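Long-range contact in fucoxanthin chlorophyll a/c-binding protein Lhcq10 (Chaetoceros gracilis, PDB 6L4U), which probably harvests light for photosynthesis, binding chlorophyll a, chlorophyll c1 and a fucoxanthin-type carotenoid within an antenna complex: residues S124-D130 with V237-D241. Numbering follows the deposited sequence.
Sequences SPPEQWD and VPHYD. With CLA (chlorophyll a), chain B.
The Y240 ring carries P126 over one face and two acidic side chains at its edge: P126 CB lies 3.9 Å from the ring centroid, 22° off the normal, a CH-pi contact, while E127 CG and D130 OD2 sit near the ring plane. This joins two parts of the light-harvesting, chlorophyll a/b-binding fold, the short helix 125-130 ahead of helix 137-153 and the loop following helix 196-223. The E127 carboxylate stands almost upright to the ring, the planes 86° apart. Its chain bends at chi2, carrying CD alongside to 3.5 Å from Y240 CD1. With CG anti to the backbone N (chi1 153°), Y240 directs its hydroxyl to D130, where OH meets OD2 at 3.2 Å. The same hydroxyl also makes a weak hydrogen bond to the backbone oxygen of E243, so which acceptor takes its proton is left undecided. Were the tyrosine an alanine, P126 would probably lose the ring it packs on and D130 OD2 its hydroxyl neighbour. The helix also borders pigments: P125 O accepts a hydrogen bond from a bound carotenoid, and W129 brings CE3 to 3.8 Å from CMA of chlorophyll a, which reaches the indole at its edge. Toward the N-terminal ends of the two segments, S124 OG touches P238 CG at 3.1 Å, a van der Waals contact with a ring carbon.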
# COMPACT_ATOMS: atom_id res chain seq x y z
N SER Z 124 24.20 93.81 -55.25
CA SER Z 124 22.89 93.57 -54.66
C SER Z 124 23.03 92.89 -53.29
O SER Z 124 22.84 91.67 -53.21
CB SER Z 124 22.16 92.66 -55.65
OG SER Z 124 21.43 93.40 -56.58
N PRO Z 125 23.40 93.63 -52.24
CA PRO Z 125 24.18 93.07 -51.07
C PRO Z 125 23.60 91.85 -50.36
O PRO Z 125 24.37 91.09 -49.77
CB PRO Z 125 24.30 94.27 -50.12
CG PRO Z 125 23.43 95.36 -50.68
CD PRO Z 125 23.23 95.09 -52.14
N PRO Z 126 22.27 91.61 -50.34
CA PRO Z 126 21.82 90.27 -49.90
C PRO Z 126 22.29 89.12 -50.78
O PRO Z 126 22.56 88.03 -50.26
CB PRO Z 126 20.29 90.39 -49.89
CG PRO Z 126 19.98 91.68 -50.48
CD PRO Z 126 21.14 92.55 -50.21
N GLU Z 127 22.40 89.32 -52.09
CA GLU Z 127 23.09 88.34 -52.93
C GLU Z 127 24.57 88.29 -52.63
O GLU Z 127 25.20 87.24 -52.83
CB GLU Z 127 22.83 88.69 -54.40
CG GLU Z 127 21.57 88.06 -54.93
CD GLU Z 127 20.48 89.08 -55.06
OE1 GLU Z 127 20.58 90.12 -54.37
OE2 GLU Z 127 19.50 88.84 -55.79
N GLN Z 128 25.15 89.38 -52.10
CA GLN Z 128 26.60 89.32 -52.05
C GLN Z 128 27.05 88.63 -50.77
O GLN Z 128 28.15 88.08 -50.73
CB GLN Z 128 27.24 90.70 -52.32
CG GLN Z 128 28.50 91.12 -51.65
CD GLN Z 128 28.83 92.59 -51.76
OE1 GLN Z 128 28.08 93.40 -52.32
NE2 GLN Z 128 29.99 92.95 -51.25
N TRP Z 129 26.17 88.51 -49.76
CA TRP Z 129 26.46 87.66 -48.61
C TRP Z 129 26.48 86.18 -48.99
O TRP Z 129 27.27 85.41 -48.42
CB TRP Z 129 25.44 87.89 -47.49
CG TRP Z 129 25.60 86.95 -46.32
CD1 TRP Z 129 24.91 85.79 -46.10
CD2 TRP Z 129 26.51 87.09 -45.22
NE1 TRP Z 129 25.34 85.20 -44.94
CE2 TRP Z 129 26.32 85.98 -44.38
CE3 TRP Z 129 27.47 88.04 -44.87
CZ2 TRP Z 129 27.05 85.79 -43.21
CZ3 TRP Z 129 28.19 87.86 -43.71
CH2 TRP Z 129 27.98 86.74 -42.89
N ASP Z 130 25.63 85.76 -49.93
CA ASP Z 130 25.60 84.36 -50.34
C ASP Z 130 26.85 83.97 -51.11
O ASP Z 130 27.29 82.82 -51.03
CB ASP Z 130 24.37 84.10 -51.21
CG ASP Z 130 23.07 84.20 -50.44
OD1 ASP Z 130 23.08 83.94 -49.22
OD2 ASP Z 130 22.04 84.53 -51.06
N VAL Z 237 15.38 99.02 -55.24
CA VAL Z 237 15.83 97.81 -54.56
C VAL Z 237 15.65 96.62 -55.49
O VAL Z 237 14.53 96.41 -55.99
CB VAL Z 237 15.08 97.62 -53.24
CG1 VAL Z 237 15.48 96.37 -52.60
CG2 VAL Z 237 15.34 98.79 -52.30
N PRO Z 238 16.69 95.81 -55.73
CA PRO Z 238 16.68 94.86 -56.86
C PRO Z 238 16.11 93.46 -56.63
O PRO Z 238 16.45 92.57 -57.41
CB PRO Z 238 18.16 94.77 -57.23
CG PRO Z 238 18.84 95.03 -55.94
CD PRO Z 238 18.05 96.01 -55.20
N HIS Z 239 15.30 93.24 -55.58
CA HIS Z 239 14.48 92.04 -55.40
C HIS Z 239 15.32 90.75 -55.30
O HIS Z 239 15.40 89.95 -56.23
CB HIS Z 239 13.42 91.91 -56.51
CG HIS Z 239 12.36 90.90 -56.21
ND1 HIS Z 239 11.55 90.36 -57.19
CD2 HIS Z 239 11.96 90.35 -55.04
CE1 HIS Z 239 10.71 89.50 -56.64
NE2 HIS Z 239 10.94 89.47 -55.34
N TYR Z 240 16.00 90.63 -54.15
CA TYR Z 240 16.87 89.48 -53.87
C TYR Z 240 16.13 88.15 -53.90
O TYR Z 240 16.72 87.15 -54.34
CB TYR Z 240 17.57 89.67 -52.53
CG TYR Z 240 17.99 88.42 -51.80
CD1 TYR Z 240 19.10 87.69 -52.20
CD2 TYR Z 240 17.28 87.98 -50.68
CE1 TYR Z 240 19.49 86.55 -51.52
CE2 TYR Z 240 17.66 86.85 -50.00
CZ TYR Z 240 18.77 86.14 -50.42
OH TYR Z 240 19.14 85.00 -49.73
N ASP Z 241 14.88 88.10 -53.39
CA ASP Z 241 13.93 87.03 -53.73
C ASP Z 241 14.38 85.62 -53.32
O ASP Z 241 13.91 84.60 -53.83
CB ASP Z 241 13.56 87.32 -55.20
CG ASP Z 241 14.22 86.48 -56.27
OD1 ASP Z 241 15.18 85.71 -56.15
OD2 ASP Z 241 14.06 87.03 -57.39
MG CLA B . 30.66 95.07 -45.22
CHA CLA B . 32.66 93.75 -47.73
CHB CLA B . 29.56 91.96 -44.56
CHC CLA B . 29.07 96.35 -42.51
CHD CLA B . 32.38 98.31 -45.71
NA CLA B . 31.08 93.18 -45.96
C1A CLA B . 31.77 92.80 -46.98
C2A CLA B . 31.62 91.34 -47.37
C3A CLA B . 30.60 90.85 -46.36
C4A CLA B . 30.41 92.09 -45.57
CMA CLA B . 29.27 90.59 -47.05
CAA CLA B . 32.82 90.42 -47.13
CBA CLA B . 34.06 90.91 -46.37
CGA CLA B . 33.84 91.22 -44.91
O1A CLA B . 33.17 90.51 -44.19
O2A CLA B . 34.47 92.41 -44.36
NB CLA B . 29.47 94.27 -43.77
C1B CLA B . 29.14 92.99 -43.61
C2B CLA B . 28.35 92.66 -42.41
C3B CLA B . 28.20 93.99 -41.78
C4B CLA B . 28.93 94.90 -42.72
CMB CLA B . 27.83 91.32 -41.94
CAB CLA B . 27.48 94.31 -40.52
CBB CLA B . 26.55 95.24 -40.46
NC CLA B . 30.73 96.93 -44.33
C1C CLA B . 30.01 97.23 -43.23
C2C CLA B . 30.22 98.61 -42.71
C3C CLA B . 31.19 99.18 -43.66
C4C CLA B . 31.43 98.06 -44.60
CMC CLA B . 29.60 99.27 -41.51
CAC CLA B . 31.80 100.56 -43.65
CBC CLA B . 33.06 100.44 -42.82
ND CLA B . 32.16 95.90 -46.33
C1D CLA B . 32.75 97.19 -46.57
C2D CLA B . 33.72 97.25 -47.69
C3D CLA B . 33.67 95.84 -48.15
C4D CLA B . 32.78 95.16 -47.32
CMD CLA B . 34.58 98.31 -48.32
CAD CLA B . 34.21 94.87 -49.14
OBD CLA B . 35.07 95.12 -50.06
CBD CLA B . 33.61 93.55 -48.87
CGD CLA B . 33.10 92.90 -50.13
O1D CLA B . 33.87 92.27 -50.84
O2D CLA B . 31.69 93.01 -50.48
CED CLA B . 31.18 92.20 -51.52
C1 CLA B . 34.59 92.59 -42.95
C2 CLA B . 33.69 93.71 -42.49
C3 CLA B . 34.11 94.98 -42.48
C4 CLA B . 35.49 95.35 -42.94
C5 CLA B . 33.18 96.07 -42.01
C6 CLA B . 33.32 96.33 -40.52
C7 CLA B . 31.96 96.42 -39.86
C8 CLA B . 32.05 97.08 -38.49
C9 CLA B . 30.83 96.72 -37.65
C10 CLA B . 32.17 98.59 -38.67
C11 CLA B . 33.45 99.13 -38.04
C12 CLA B . 34.39 99.66 -39.11